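Local coordinates for protein D-aminoacyl-tRNA deacylase (Archaeoglobus fulgidus, PDB 1YQE) that probably frees tRNA from wrongly attached D-amino acids by hydrolysing D-aminoacyl-tRNA, a zinc-dependent deacylase reaction that counteracts the toxicity of such products, at residues Y107-P112 and L231-K236; Q115-Y120 and P151-E156; D187-V192 and A240-I245. One frame throughout, in Å; residues are numbered along the deposited sequence.

Contact 1: residues Y107-P112 and L231-K236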
ATOM      1  N   TYR A 107       1.381   5.287 -16.917  1.00 17.64           N
ATOM      2  CA  TYR A 107       2.269   4.131 -16.951  1.00 18.62           C
ATOM      3  C   TYR A 107       3.496   4.249 -16.060  1.00 19.37           C
ATOM      4  O   TYR A 107       4.594   3.855 -16.451  1.00 19.59           O
ATOM      5  CB  TYR A 107       2.706   3.869 -18.394  1.00 17.36           C
ATOM      6  CG  TYR A 107       1.542   3.569 -19.310  1.00 17.20           C
ATOM      7  CD1 TYR A 107       0.898   2.331 -19.267  1.00 17.38           C
ATOM      8  CD2 TYR A 107       1.049   4.539 -20.182  1.00 17.08           C
ATOM      9  CE1 TYR A 107      -0.212   2.067 -20.067  1.00 16.63           C
ATOM     10  CE2 TYR A 107      -0.061   4.284 -20.985  1.00 16.47           C
ATOM     11  CZ  TYR A 107      -0.684   3.048 -20.922  1.00 18.07           C
ATOM     12  OH  TYR A 107      -1.783   2.787 -21.712  1.00 18.88           O
ATOM     13  N   SER A 108       3.303   4.791 -14.863  1.00 20.44           N
ATOM     14  CA  SER A 108       4.388   4.950 -13.902  1.00 20.30           C
ATOM     15  C   SER A 108       3.914   4.345 -12.579  1.00 18.13           C
ATOM     16  O   SER A 108       2.780   4.562 -12.159  1.00 16.99           O
ATOM     17  CB  SER A 108       4.724   6.430 -13.726  1.00 21.64           C
ATOM     18  OG  SER A 108       5.895   6.595 -12.947  1.00 25.20           O
ATOM     19  N   LEU A 109       4.788   3.586 -11.931  1.00 16.65           N
ATOM     20  CA  LEU A 109       4.445   2.920 -10.682  1.00 15.02           C
ATOM     21  C   LEU A 109       5.369   3.302  -9.532  1.00 16.28           C
ATOM     22  O   LEU A 109       6.565   3.491  -9.729  1.00 15.88           O
ATOM     23  CB  LEU A 109       4.510   1.403 -10.882  1.00 15.58           C
ATOM     24  CG  LEU A 109       3.629   0.762 -11.962  1.00 15.65           C
ATOM     25  CD1 LEU A 109       4.040  -0.694 -12.171  1.00 15.71           C
ATOM     26  CD2 LEU A 109       2.166   0.863 -11.543  1.00 13.56           C
ATOM     27  N   ALA A 110       4.809   3.410  -8.332  1.00 14.99           N
ATOM     28  CA  ALA A 110       5.613   3.726  -7.161  1.00 14.41           C
ATOM     29  C   ALA A 110       6.209   2.420  -6.647  1.00 13.15           C
ATOM     30  O   ALA A 110       5.654   1.343  -6.866  1.00 13.01           O
ATOM     31  CB  ALA A 110       4.748   4.372  -6.083  1.00 15.45           C
ATOM     32  N   LYS A 111       7.353   2.510  -5.983  1.00 13.59           N
ATOM     33  CA  LYS A 111       8.005   1.334  -5.428  1.00 14.37           C
ATOM     34  C   LYS A 111       7.163   0.811  -4.256  1.00 13.25           C
ATOM     35  O   LYS A 111       6.920   1.532  -3.297  1.00 14.01           O
ATOM     36  CB  LYS A 111       9.410   1.712  -4.939  1.00 12.93           C
ATOM     37  CG  LYS A 111      10.197   0.606  -4.233  1.00 16.71           C
ATOM     38  CD  LYS A 111      10.703  -0.447  -5.193  1.00 17.54           C
ATOM     39  CE  LYS A 111      11.758  -1.327  -4.526  1.00 16.95           C
ATOM     40  NZ  LYS A 111      12.289  -2.370  -5.441  1.00 17.07           N
ATOM     41  N   PRO A 112       6.694  -0.445  -4.328  1.00 13.01           N
ATOM     42  CA  PRO A 112       5.887  -0.984  -3.224  1.00 13.17           C
ATOM     43  C   PRO A 112       6.730  -1.433  -2.031  1.00 15.08           C
ATOM     44  O   PRO A 112       7.956  -1.464  -2.103  1.00 11.50           O
ATOM     45  CB  PRO A 112       5.149  -2.153  -3.873  1.00 15.29           C
ATOM     46  CG  PRO A 112       6.133  -2.642  -4.887  1.00 16.97           C
ATOM     47  CD  PRO A 112       6.686  -1.358  -5.485  1.00 12.74           C
ATOM     48  N   LEU A 231       4.020  -5.071 -17.192  1.00 15.74           N
ATOM     49  CA  LEU A 231       3.923  -6.072 -16.134  1.00 17.08           C
ATOM     50  C   LEU A 231       5.306  -6.477 -15.634  1.00 17.43           C
ATOM     51  O   LEU A 231       5.487  -6.734 -14.445  1.00 16.89           O
ATOM     52  CB  LEU A 231       3.157  -7.307 -16.618  1.00 17.51           C
ATOM     53  CG  LEU A 231       1.640  -7.124 -16.744  1.00 18.47           C
ATOM     54  CD1 LEU A 231       1.002  -8.443 -17.183  1.00 20.24           C
ATOM     55  CD2 LEU A 231       1.062  -6.677 -15.403  1.00 16.65           C
ATOM     56  N   VAL A 232       6.283  -6.537 -16.535  1.00 17.41           N
ATOM     57  CA  VAL A 232       7.645  -6.888 -16.134  1.00 18.49           C
ATOM     58  C   VAL A 232       8.190  -5.804 -15.209  1.00 18.98           C
ATOM     59  O   VAL A 232       8.870  -6.100 -14.221  1.00 18.08           O
ATOM     60  CB  VAL A 232       8.578  -7.031 -17.358  1.00 19.79           C
ATOM     61  CG1 VAL A 232      10.034  -7.037 -16.910  1.00 19.71           C
ATOM     62  CG2 VAL A 232       8.253  -8.318 -18.101  1.00 18.99           C
ATOM     63  N   LYS A 233       7.886  -4.547 -15.528  1.00 16.78           N
ATOM     64  CA  LYS A 233       8.323  -3.424 -14.708  1.00 18.24           C
ATOM     65  C   LYS A 233       7.712  -3.519 -13.310  1.00 17.35           C
ATOM     66  O   LYS A 233       8.373  -3.239 -12.312  1.00 15.66           O
ATOM     67  CB  LYS A 233       7.900  -2.090 -15.334  1.00 20.39           C
ATOM     68  CG  LYS A 233       8.097  -0.910 -14.383  1.00 22.28           C
ATOM     69  CD  LYS A 233       7.224   0.299 -14.733  1.00 27.16           C
ATOM     70  CE  LYS A 233       7.694   1.009 -15.988  1.00 30.05           C
ATOM     71  NZ  LYS A 233       6.970   2.301 -16.185  1.00 30.97           N
ATOM     72  N   ALA A 234       6.438  -3.896 -13.248  1.00 15.17           N
ATOM     73  CA  ALA A 234       5.745  -4.028 -11.972  1.00 16.27           C
ATOM     74  C   ALA A 234       6.368  -5.144 -11.130  1.00 15.56           C
ATOM     75  O   ALA A 234       6.611  -4.973  -9.935  1.00 13.90           O
ATOM     76  CB  ALA A 234       4.266  -4.321 -12.210  1.00 12.97           C
ATOM     77  N   VAL A 235       6.611  -6.285 -11.761  1.00 16.01           N
ATOM     78  CA  VAL A 235       7.204  -7.428 -11.072  1.00 18.23           C
ATOM     79  C   VAL A 235       8.586  -7.093 -10.512  1.00 18.11           C
ATOM     80  O   VAL A 235       8.861  -7.340  -9.338  1.00 18.31           O
ATOM     81  CB  VAL A 235       7.301  -8.647 -12.024  1.00 17.01           C
ATOM     82  CG1 VAL A 235       8.315  -9.662 -11.508  1.00 16.02           C
ATOM     83  CG2 VAL A 235       5.935  -9.303 -12.148  1.00 16.18           C
ATOM     84  N   LYS A 236       9.449  -6.523 -11.345  1.00 18.23           N
ATOM     85  CA  LYS A 236      10.795  -6.178 -10.900  1.00 19.65           C
ATOM     86  C   LYS A 236      10.767  -5.116  -9.812  1.00 19.01           C
ATOM     87  O   LYS A 236      11.538  -5.175  -8.852  1.00 21.53           O
ATOM     88  CB  LYS A 236      11.641  -5.702 -12.085  1.00 19.66           C
ATOM     89  CG  LYS A 236      11.904  -6.779 -13.115  1.00 21.10           C
ATOM     90  CD  LYS A 236      12.681  -6.241 -14.314  1.00 25.15           C
ATOM     91  CE  LYS A 236      14.096  -5.829 -13.939  1.00 23.39           C
ATOM     92  NZ  LYS A 236      14.859  -5.363 -15.131  1.00 23.01           N
TER
HETATM   93  O   HOH W   1       7.352   3.384 -13.044  1.00 30.88           O
HETATM   94  O   HOH W   2      13.536  -2.988  -8.207  1.00 30.84           O
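K111 NZ approaches the last turn of helix 228-238 beside K236, and several acceptors grip it there. The ammonium forms a salt bridge with E239 and a hydrogen bond with the carbonyl of L237, and a third, weak bond runs from K111 NZ to a water at 3.1 Å. That water donates to K236 O at 3.0 Å and so ties the lysine to a second carbonyl of the helix end. The negative end of the helix dipole and the E239 carboxylate would both be expected to stabilise the positive charge.

Further up the loop K233 reaches out from the helix. Its CG is anti to the backbone N (chi1 169°), and the chain bends at chi3, where the torsion of -72° turns CE out of line. NZ ends 2.9 Å from Y107 O. A second water accepts a bond from L109 N at 2.8 Å and a weak one from K233 NZ, linking lysine and loop backbone.

Between these polar ends lies an apolar contact. L109 points at the helix, and its CD1 lies 3.6 Å from A234 CB. K233 CD passes 4.2 Å from L109 CD1. F230 and L237 of the helix also touch this leucine.

The loop leads from strand 88-92 to helix 114-125, and A110 O bonds to H216 of strand 212-218. Helix 228-238 is thus flanked by the loop at L109, by strand 212-218 where F218 touches A234 and L231, and by helix 252-265, on which L231 packs.

Contact 2: residues Q115-Y120 and P151-E156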
ATOM      1  N   GLN A 115       6.499  -6.459   2.142  1.00 14.57           N
ATOM      2  CA  GLN A 115       6.650  -7.061   3.463  1.00 14.67           C
ATOM      3  C   GLN A 115       5.902  -6.290   4.542  1.00 14.72           C
ATOM      4  O   GLN A 115       5.126  -6.875   5.310  1.00 15.45           O
ATOM      5  CB  GLN A 115       8.134  -7.166   3.833  1.00 13.47           C
ATOM      6  CG  GLN A 115       8.970  -7.961   2.832  1.00 13.48           C
ATOM      7  CD  GLN A 115       8.439  -9.367   2.582  1.00 11.97           C
ATOM      8  OE1 GLN A 115       8.020 -10.063   3.510  1.00 11.84           O
ATOM      9  NE2 GLN A 115       8.475  -9.799   1.322  1.00  9.23           N
ATOM     10  N   THR A 116       6.122  -4.980   4.598  1.00 11.99           N
ATOM     11  CA  THR A 116       5.473  -4.143   5.593  1.00 14.43           C
ATOM     12  C   THR A 116       3.964  -4.114   5.390  1.00 14.26           C
ATOM     13  O   THR A 116       3.201  -4.146   6.356  1.00 12.59           O
ATOM     14  CB  THR A 116       6.032  -2.714   5.564  1.00 13.89           C
ATOM     15  OG1 THR A 116       7.433  -2.759   5.868  1.00 17.36           O
ATOM     16  CG2 THR A 116       5.330  -1.842   6.593  1.00 13.45           C
ATOM     17  N   MET A 117       3.531  -4.054   4.137  1.00 12.11           N
ATOM     18  CA  MET A 117       2.104  -4.067   3.858  1.00 11.76           C
ATOM     19  C   MET A 117       1.507  -5.333   4.480  1.00 12.58           C
ATOM     20  O   MET A 117       0.450  -5.284   5.110  1.00 14.17           O
ATOM     21  CB  MET A 117       1.859  -4.079   2.356  1.00 13.58           C
ATOM     22  CG  MET A 117       2.293  -2.812   1.654  1.00 12.33           C
ATOM     23  SD  MET A 117       2.398  -3.086  -0.118  1.00 15.85           S
ATOM     24  CE  MET A 117       0.642  -3.260  -0.533  1.00 11.98           C
ATOM     25  N   LYS A 118       2.195  -6.460   4.305  1.00 11.37           N
ATOM     26  CA  LYS A 118       1.730  -7.740   4.838  1.00 12.35           C
ATOM     27  C   LYS A 118       1.680  -7.744   6.361  1.00 12.50           C
ATOM     28  O   LYS A 118       0.685  -8.147   6.956  1.00 10.44           O
ATOM     29  CB  LYS A 118       2.638  -8.882   4.364  1.00 10.58           C
ATOM     30  CG  LYS A 118       2.235 -10.279   4.864  1.00  9.45           C
ATOM     31  CD  LYS A 118       0.900 -10.753   4.262  1.00  6.96           C
ATOM     32  CE  LYS A 118       0.628 -12.225   4.588  1.00 10.98           C
ATOM     33  NZ  LYS A 118      -0.594 -12.750   3.898  1.00 11.70           N
ATOM     34  N   ASN A 119       2.765  -7.311   6.994  1.00 12.56           N
ATOM     35  CA  ASN A 119       2.818  -7.285   8.449  1.00 14.01           C
ATOM     36  C   ASN A 119       1.758  -6.353   9.018  1.00 13.62           C
ATOM     37  O   ASN A 119       1.191  -6.608  10.082  1.00 12.45           O
ATOM     38  CB  ASN A 119       4.230  -6.896   8.905  1.00 12.44           C
ATOM     39  CG  ASN A 119       5.242  -7.982   8.594  1.00 13.37           C
ATOM     40  OD1 ASN A 119       4.945  -9.164   8.740  1.00 14.59           O
ATOM     41  ND2 ASN A 119       6.437  -7.592   8.166  1.00 13.01           N
ATOM     42  N   TYR A 120       1.479  -5.274   8.292  1.00 13.09           N
ATOM     43  CA  TYR A 120       0.456  -4.335   8.711  1.00 12.70           C
ATOM     44  C   TYR A 120      -0.913  -5.019   8.676  1.00 12.25           C
ATOM     45  O   TYR A 120      -1.681  -4.943   9.630  1.00 14.58           O
ATOM     46  CB  TYR A 120       0.420  -3.123   7.781  1.00 12.09           C
ATOM     47  CG  TYR A 120      -0.800  -2.250   7.997  1.00 12.94           C
ATOM     48  CD1 TYR A 120      -0.836  -1.312   9.024  1.00 12.69           C
ATOM     49  CD2 TYR A 120      -1.930  -2.378   7.180  1.00 14.12           C
ATOM     50  CE1 TYR A 120      -1.961  -0.515   9.237  1.00 15.71           C
ATOM     51  CE2 TYR A 120      -3.064  -1.585   7.387  1.00 13.35           C
ATOM     52  CZ  TYR A 120      -3.070  -0.656   8.417  1.00 14.83           C
ATOM     53  OH  TYR A 120      -4.173   0.140   8.634  1.00 17.10           O
ATOM     54  N   PRO A 151      10.525   2.365  -1.035  1.00 17.03           N
ATOM     55  CA  PRO A 151       9.386   1.449  -0.912  1.00 15.70           C
ATOM     56  C   PRO A 151       8.251   2.175  -0.182  1.00 15.15           C
ATOM     57  O   PRO A 151       8.494   2.920   0.765  1.00 15.64           O
ATOM     58  CB  PRO A 151       9.963   0.297  -0.091  1.00 15.27           C
ATOM     59  CG  PRO A 151      11.405   0.262  -0.554  1.00 18.95           C
ATOM     60  CD  PRO A 151      11.774   1.732  -0.570  1.00 17.33           C
ATOM     61  N   SER A 152       7.014   1.974  -0.614  1.00 14.58           N
ATOM     62  CA  SER A 152       5.913   2.654   0.053  1.00 13.62           C
ATOM     63  C   SER A 152       4.559   2.004  -0.164  1.00 12.12           C
ATOM     64  O   SER A 152       4.416   1.067  -0.946  1.00 13.14           O
ATOM     65  CB  SER A 152       5.847   4.117  -0.398  1.00 12.79           C
ATOM     66  OG  SER A 152       5.410   4.220  -1.743  1.00 14.07           O
ATOM     67  N   ALA A 153       3.568   2.519   0.554  1.00 14.56           N
ATOM     68  CA  ALA A 153       2.194   2.041   0.451  1.00 15.58           C
ATOM     69  C   ALA A 153       1.300   3.016   1.202  1.00 15.86           C
ATOM     70  O   ALA A 153       1.779   3.797   2.031  1.00 15.74           O
ATOM     71  CB  ALA A 153       2.064   0.629   1.046  1.00 15.29           C
ATOM     72  N   PHE A 154       0.006   2.983   0.890  1.00 14.36           N
ATOM     73  CA  PHE A 154      -0.968   3.845   1.540  1.00 13.67           C
ATOM     74  C   PHE A 154      -1.822   3.021   2.500  1.00 14.84           C
ATOM     75  O   PHE A 154      -2.354   1.973   2.129  1.00 17.35           O
ATOM     76  CB  PHE A 154      -1.886   4.512   0.508  1.00 13.75           C
ATOM     77  CG  PHE A 154      -1.293   5.732  -0.133  1.00 14.26           C
ATOM     78  CD1 PHE A 154      -0.204   5.626  -0.993  1.00 15.43           C
ATOM     79  CD2 PHE A 154      -1.824   6.991   0.124  1.00 15.28           C
ATOM     80  CE1 PHE A 154       0.345   6.764  -1.590  1.00 16.95           C
ATOM     81  CE2 PHE A 154      -1.285   8.126  -0.466  1.00 16.24           C
ATOM     82  CZ  PHE A 154      -0.197   8.013  -1.324  1.00 15.56           C
ATOM     83  N   TYR A 155      -1.928   3.505   3.731  1.00 12.34           N
ATOM     84  CA  TYR A 155      -2.710   2.860   4.781  1.00 13.39           C
ATOM     85  C   TYR A 155      -3.818   3.855   5.075  1.00 13.36           C
ATOM     86  O   TYR A 155      -3.560   4.938   5.594  1.00 14.46           O
ATOM     87  CB  TYR A 155      -1.815   2.627   5.999  1.00 10.74           C
ATOM     88  CG  TYR A 155      -0.570   1.842   5.645  1.00 12.12           C
ATOM     89  CD1 TYR A 155       0.514   2.454   5.006  1.00 13.03           C
ATOM     90  CD2 TYR A 155      -0.507   0.473   5.877  1.00 12.56           C
ATOM     91  CE1 TYR A 155       1.631   1.706   4.602  1.00 13.91           C
ATOM     92  CE2 TYR A 155       0.589  -0.276   5.485  1.00 15.01           C
ATOM     93  CZ  TYR A 155       1.655   0.340   4.847  1.00 15.45           C
ATOM     94  OH  TYR A 155       2.726  -0.430   4.460  1.00 11.41           O
ATOM     95  N   GLU A 156      -5.054   3.488   4.742  1.00 13.20           N
ATOM     96  CA  GLU A 156      -6.160   4.418   4.894  1.00 14.70           C
ATOM     97  C   GLU A 156      -7.381   3.947   5.673  1.00 14.09           C
ATOM     98  O   GLU A 156      -7.510   2.775   6.031  1.00 13.31           O
ATOM     99  CB  GLU A 156      -6.611   4.862   3.498  1.00 14.29           C
ATOM    100  CG  GLU A 156      -5.451   5.105   2.539  1.00 16.53           C
ATOM    101  CD  GLU A 156      -5.895   5.443   1.126  1.00 18.14           C
ATOM    102  OE1 GLU A 156      -6.974   4.974   0.697  1.00 15.79           O
ATOM    103  OE2 GLU A 156      -5.154   6.170   0.437  1.00 15.81           O
TER
HETATM  104  O   HOH W   3      -5.655   0.750   6.754  1.00 15.86           O
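Y120 and Y155 meet as an edge-to-face aromatic pair where helix 114-125 packs on strand 152-159, an inner strand of the mixed sheet, in the helix-on-sheet layering of an alpha/beta fold. Helix and strand run roughly the same way, their axes 27° apart and 8.9 Å from each other at closest.

In the aromatic pair, Y120 CG is anti to the backbone N (chi1 168°), and Y155 CD2 sits over the centre of the Y120 ring, 3.4 Å from Y120 CD2, with the ring planes at 74°. The two side chains slide past each other in opposite directions. V173, A176, M177 and A180 of helix 167-182 also touch Y120. An alanine in place of Y120 would probably leave the Y155 edge without its aromatic face and open a gap toward helix 167-182.

Aliphatic packing takes over one turn earlier: M117 CG touches A153 CB at 3.5 Å, and its SD lies 3.9 Å from A153 CB.

The Y155 hydroxyl lies against the same turn, with M117 CG and T116 CG2 each 3.7 Å from Y155 OH and both side chains crossing the tyrosine at about a right angle. T116 OG1 itself bonds to E73.

The polar link is indirect. E156, a residue of the pyrophosphate pocket, uses its carbonyl here: one water donates to E156 O at 2.8 Å and also hydrogen-bonds Y120 OH.

Contact 3: residues D187-V192 and A240-I245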
ATOM      1  N   ASP A 187      10.114 -12.228   4.812  1.00 17.06           N
ATOM      2  CA  ASP A 187      10.283 -13.217   3.754  1.00 15.95           C
ATOM      3  C   ASP A 187       8.975 -13.796   3.224  1.00 15.30           C
ATOM      4  O   ASP A 187       8.911 -14.957   2.820  1.00 15.34           O
ATOM      5  CB  ASP A 187      11.207 -14.343   4.239  1.00 16.51           C
ATOM      6  CG  ASP A 187      10.589 -15.160   5.354  1.00 18.91           C
ATOM      7  OD1 ASP A 187       9.748 -14.609   6.086  1.00 18.40           O
ATOM      8  OD2 ASP A 187      10.948 -16.346   5.506  1.00 20.52           O
ATOM      9  N   TRP A 188       7.929 -12.977   3.221  1.00 15.71           N
ATOM     10  CA  TRP A 188       6.647 -13.410   2.692  1.00 14.05           C
ATOM     11  C   TRP A 188       6.830 -13.529   1.180  1.00 14.34           C
ATOM     12  O   TRP A 188       7.625 -12.793   0.593  1.00 13.24           O
ATOM     13  CB  TRP A 188       5.559 -12.370   2.985  1.00 13.34           C
ATOM     14  CG  TRP A 188       5.299 -12.143   4.440  1.00 14.65           C
ATOM     15  CD1 TRP A 188       5.665 -11.060   5.184  1.00 11.57           C
ATOM     16  CD2 TRP A 188       4.602 -13.022   5.324  1.00 13.77           C
ATOM     17  NE1 TRP A 188       5.235 -11.206   6.476  1.00 12.62           N
ATOM     18  CE2 TRP A 188       4.576 -12.404   6.591  1.00 13.30           C
ATOM     19  CE3 TRP A 188       3.995 -14.278   5.169  1.00 15.06           C
ATOM     20  CZ2 TRP A 188       3.963 -12.994   7.701  1.00 13.41           C
ATOM     21  CZ3 TRP A 188       3.387 -14.868   6.274  1.00 15.60           C
ATOM     22  CH2 TRP A 188       3.376 -14.224   7.524  1.00 16.24           C
ATOM     23  N   ASN A 189       6.110 -14.460   0.560  1.00 13.92           N
ATOM     24  CA  ASN A 189       6.168 -14.647  -0.888  1.00 14.93           C
ATOM     25  C   ASN A 189       5.536 -13.397  -1.503  1.00 14.83           C
ATOM     26  O   ASN A 189       4.465 -12.965  -1.070  1.00 13.98           O
ATOM     27  CB  ASN A 189       5.388 -15.902  -1.280  1.00 17.06           C
ATOM     28  CG  ASN A 189       5.999 -17.165  -0.701  1.00 21.97           C
ATOM     29  OD1 ASN A 189       7.158 -17.479  -0.968  1.00 21.91           O
ATOM     30  ND2 ASN A 189       5.227 -17.892   0.101  1.00 20.45           N
ATOM     31  N   VAL A 190       6.196 -12.819  -2.501  1.00 14.26           N
ATOM     32  CA  VAL A 190       5.715 -11.591  -3.128  1.00 12.75           C
ATOM     33  C   VAL A 190       5.172 -11.796  -4.536  1.00 13.32           C
ATOM     34  O   VAL A 190       5.807 -12.426  -5.378  1.00 11.98           O
ATOM     35  CB  VAL A 190       6.838 -10.528  -3.202  1.00 13.54           C
ATOM     36  CG1 VAL A 190       6.275  -9.206  -3.722  1.00 12.86           C
ATOM     37  CG2 VAL A 190       7.478 -10.338  -1.835  1.00 10.87           C
ATOM     38  N   ALA A 191       3.992 -11.246  -4.792  1.00 11.65           N
ATOM     39  CA  ALA A 191       3.398 -11.374  -6.111  1.00 10.45           C
ATOM     40  C   ALA A 191       2.821 -10.064  -6.614  1.00 10.36           C
ATOM     41  O   ALA A 191       2.583  -9.134  -5.851  1.00 10.13           O
ATOM     42  CB  ALA A 191       2.294 -12.421  -6.080  1.00 11.93           C
ATOM     43  N   VAL A 192       2.639  -9.993  -7.928  1.00 11.47           N
ATOM     44  CA  VAL A 192       1.988  -8.859  -8.544  1.00 11.27           C
ATOM     45  C   VAL A 192       0.666  -9.530  -8.903  1.00 10.84           C
ATOM     46  O   VAL A 192       0.661 -10.658  -9.383  1.00 12.64           O
ATOM     47  CB  VAL A 192       2.694  -8.398  -9.834  1.00 10.64           C
ATOM     48  CG1 VAL A 192       1.737  -7.551 -10.660  1.00 11.19           C
ATOM     49  CG2 VAL A 192       3.926  -7.573  -9.487  1.00 11.28           C
ATOM     50  N   ALA A 240       8.875  -9.150  -6.939  1.00 17.90           N
ATOM     51  CA  ALA A 240       8.005 -10.316  -6.933  1.00 18.23           C
ATOM     52  C   ALA A 240       8.614 -11.524  -7.622  1.00 18.48           C
ATOM     53  O   ALA A 240       9.383 -11.392  -8.578  1.00 19.07           O
ATOM     54  CB  ALA A 240       6.684  -9.975  -7.602  1.00 14.12           C
ATOM     55  N   GLU A 241       8.262 -12.704  -7.128  1.00 17.41           N
ATOM     56  CA  GLU A 241       8.732 -13.948  -7.723  1.00 20.43           C
ATOM     57  C   GLU A 241       7.538 -14.650  -8.355  1.00 17.48           C
ATOM     58  O   GLU A 241       7.665 -15.753  -8.881  1.00 18.95           O
ATOM     59  CB  GLU A 241       9.355 -14.862  -6.662  1.00 22.93           C
ATOM     60  CG  GLU A 241      10.714 -14.410  -6.149  1.00 29.70           C
ATOM     61  CD  GLU A 241      11.727 -14.204  -7.270  1.00 35.11           C
ATOM     62  OE1 GLU A 241      11.763 -15.027  -8.213  1.00 36.34           O
ATOM     63  OE2 GLU A 241      12.498 -13.221  -7.202  1.00 40.43           O
ATOM     64  N   TYR A 242       6.379 -13.996  -8.318  1.00 17.34           N
ATOM     65  CA  TYR A 242       5.156 -14.590  -8.855  1.00 16.27           C
ATOM     66  C   TYR A 242       4.167 -13.563  -9.381  1.00 13.23           C
ATOM     67  O   TYR A 242       4.221 -12.390  -9.027  1.00 13.18           O
ATOM     68  CB  TYR A 242       4.401 -15.344  -7.754  1.00 17.24           C
ATOM     69  CG  TYR A 242       5.161 -16.413  -7.025  1.00 18.38           C
ATOM     70  CD1 TYR A 242       5.199 -17.722  -7.509  1.00 19.28           C
ATOM     71  CD2 TYR A 242       5.828 -16.128  -5.835  1.00 18.94           C
ATOM     72  CE1 TYR A 242       5.876 -18.720  -6.822  1.00 19.96           C
ATOM     73  CE2 TYR A 242       6.514 -17.123  -5.141  1.00 17.88           C
ATOM     74  CZ  TYR A 242       6.532 -18.413  -5.639  1.00 19.43           C
ATOM     75  OH  TYR A 242       7.190 -19.402  -4.949  1.00 21.25           O
ATOM     76  N   ILE A 243       3.258 -14.038 -10.227  1.00 13.93           N
ATOM     77  CA  ILE A 243       2.164 -13.221 -10.730  1.00 12.77           C
ATOM     78  C   ILE A 243       0.957 -14.085 -10.382  1.00 14.50           C
ATOM     79  O   ILE A 243       0.905 -15.254 -10.755  1.00 16.96           O
ATOM     80  CB  ILE A 243       2.167 -13.032 -12.263  1.00 13.71           C
ATOM     81  CG1 ILE A 243       3.386 -12.225 -12.702  1.00 12.12           C
ATOM     82  CG2 ILE A 243       0.895 -12.278 -12.688  1.00 12.65           C
ATOM     83  CD1 ILE A 243       3.503 -12.055 -14.204  1.00 15.35           C
ATOM     84  N   ILE A 244       0.014 -13.533  -9.633  1.00 14.39           N
ATOM     85  CA  ILE A 244      -1.188 -14.282  -9.284  1.00 14.56           C
ATOM     86  C   ILE A 244      -2.324 -13.714 -10.118  1.00 16.32           C
ATOM     87  O   ILE A 244      -2.461 -12.499 -10.236  1.00 14.74           O
ATOM     88  CB  ILE A 244      -1.537 -14.133  -7.786  1.00 15.49           C
ATOM     89  CG1 ILE A 244      -0.472 -14.817  -6.933  1.00 13.95           C
ATOM     90  CG2 ILE A 244      -2.901 -14.744  -7.503  1.00 14.90           C
ATOM     91  CD1 ILE A 244      -0.596 -14.520  -5.452  1.00 11.68           C
ATOM     92  N   ILE A 245      -3.133 -14.589 -10.707  1.00 17.77           N
ATOM     93  CA  ILE A 245      -4.253 -14.134 -11.517  1.00 19.74           C
ATOM     94  C   ILE A 245      -5.585 -14.492 -10.874  1.00 21.30           C
ATOM     95  O   ILE A 245      -5.708 -15.512 -10.191  1.00 20.19           O
ATOM     96  CB  ILE A 245      -4.232 -14.755 -12.939  1.00 20.87           C
ATOM     97  CG1 ILE A 245      -4.211 -16.284 -12.839  1.00 22.27           C
ATOM     98  CG2 ILE A 245      -3.035 -14.229 -13.728  1.00 20.33           C
ATOM     99  CD1 ILE A 245      -4.359 -16.988 -14.173  1.00 25.54           C
TER
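Y242 meets strand 189-194 with the CD2 and CE2 edge of its ring. Its CB is 4.0 Å from A191 CB, the two residues being paired in a parallel bridge with their side chains on the same face of the sheet. CG is anti to the carbonyl carbon (chi1 -56°), and the next atom out, CD2, lies 3.7 Å from V190 O, which sits at the ring edge in its plane. Farther along, CE2 meets N189 CB at 4.2 Å. The ring also meets F212 of strand 212-218 edge-to-face, and the Y242 side chain touches E268 and L270 of strand 268-271. I244 lays CG1 and CD1 alongside the A191 methyl, its chain extended, with CD1 3.6 Å from A191 CB.

These strands are the two inner ones of a four-stranded parallel sheet, built by beta-alpha-beta crossovers in which helices 201-209, 228-238 and 252-265 carry the chain from strand to strand.

V192 bonds to residues on either side of I243, as a parallel pair requires: V192 N donates to Y242 O at 3.1 Å, and V192 O accepts from I244 N at 3.0 Å. At the entrance of strand 242-245 the ladder is less regular. V190 O takes E241 N at 3.0 Å with an N-H...O angle of 152°, and additionally a weak, bent bond from Y242 N at 3.4 Å (128°). Next to this forked acceptor A240 turns its methyl between V190 and V192, touching V190 CG1 and V192 CG2.

Contacts 2 and 3 are buried, contact 2 beside the mixed sheet near the centre of the chain and contact 3 as a backbone ladder inside the parallel sheet. Contact 1 is only partly buried and joins the loop after strand 88-92 of the mixed sheet to helix 228-238 beside the parallel one. Contacts 1 and 3 use consecutive elements, helix 228-238 and strand 242-245: V192 packs on V235, whose carbonyl probably accepts a bond from A240 N. Contact 2 is tied to both: S152 N probably bonds to K111 O, and Q115 and N119 to W188. Ring and methyl packing dominate contact 2, main-chain bonds contact 3, and lysines and waters contact 1.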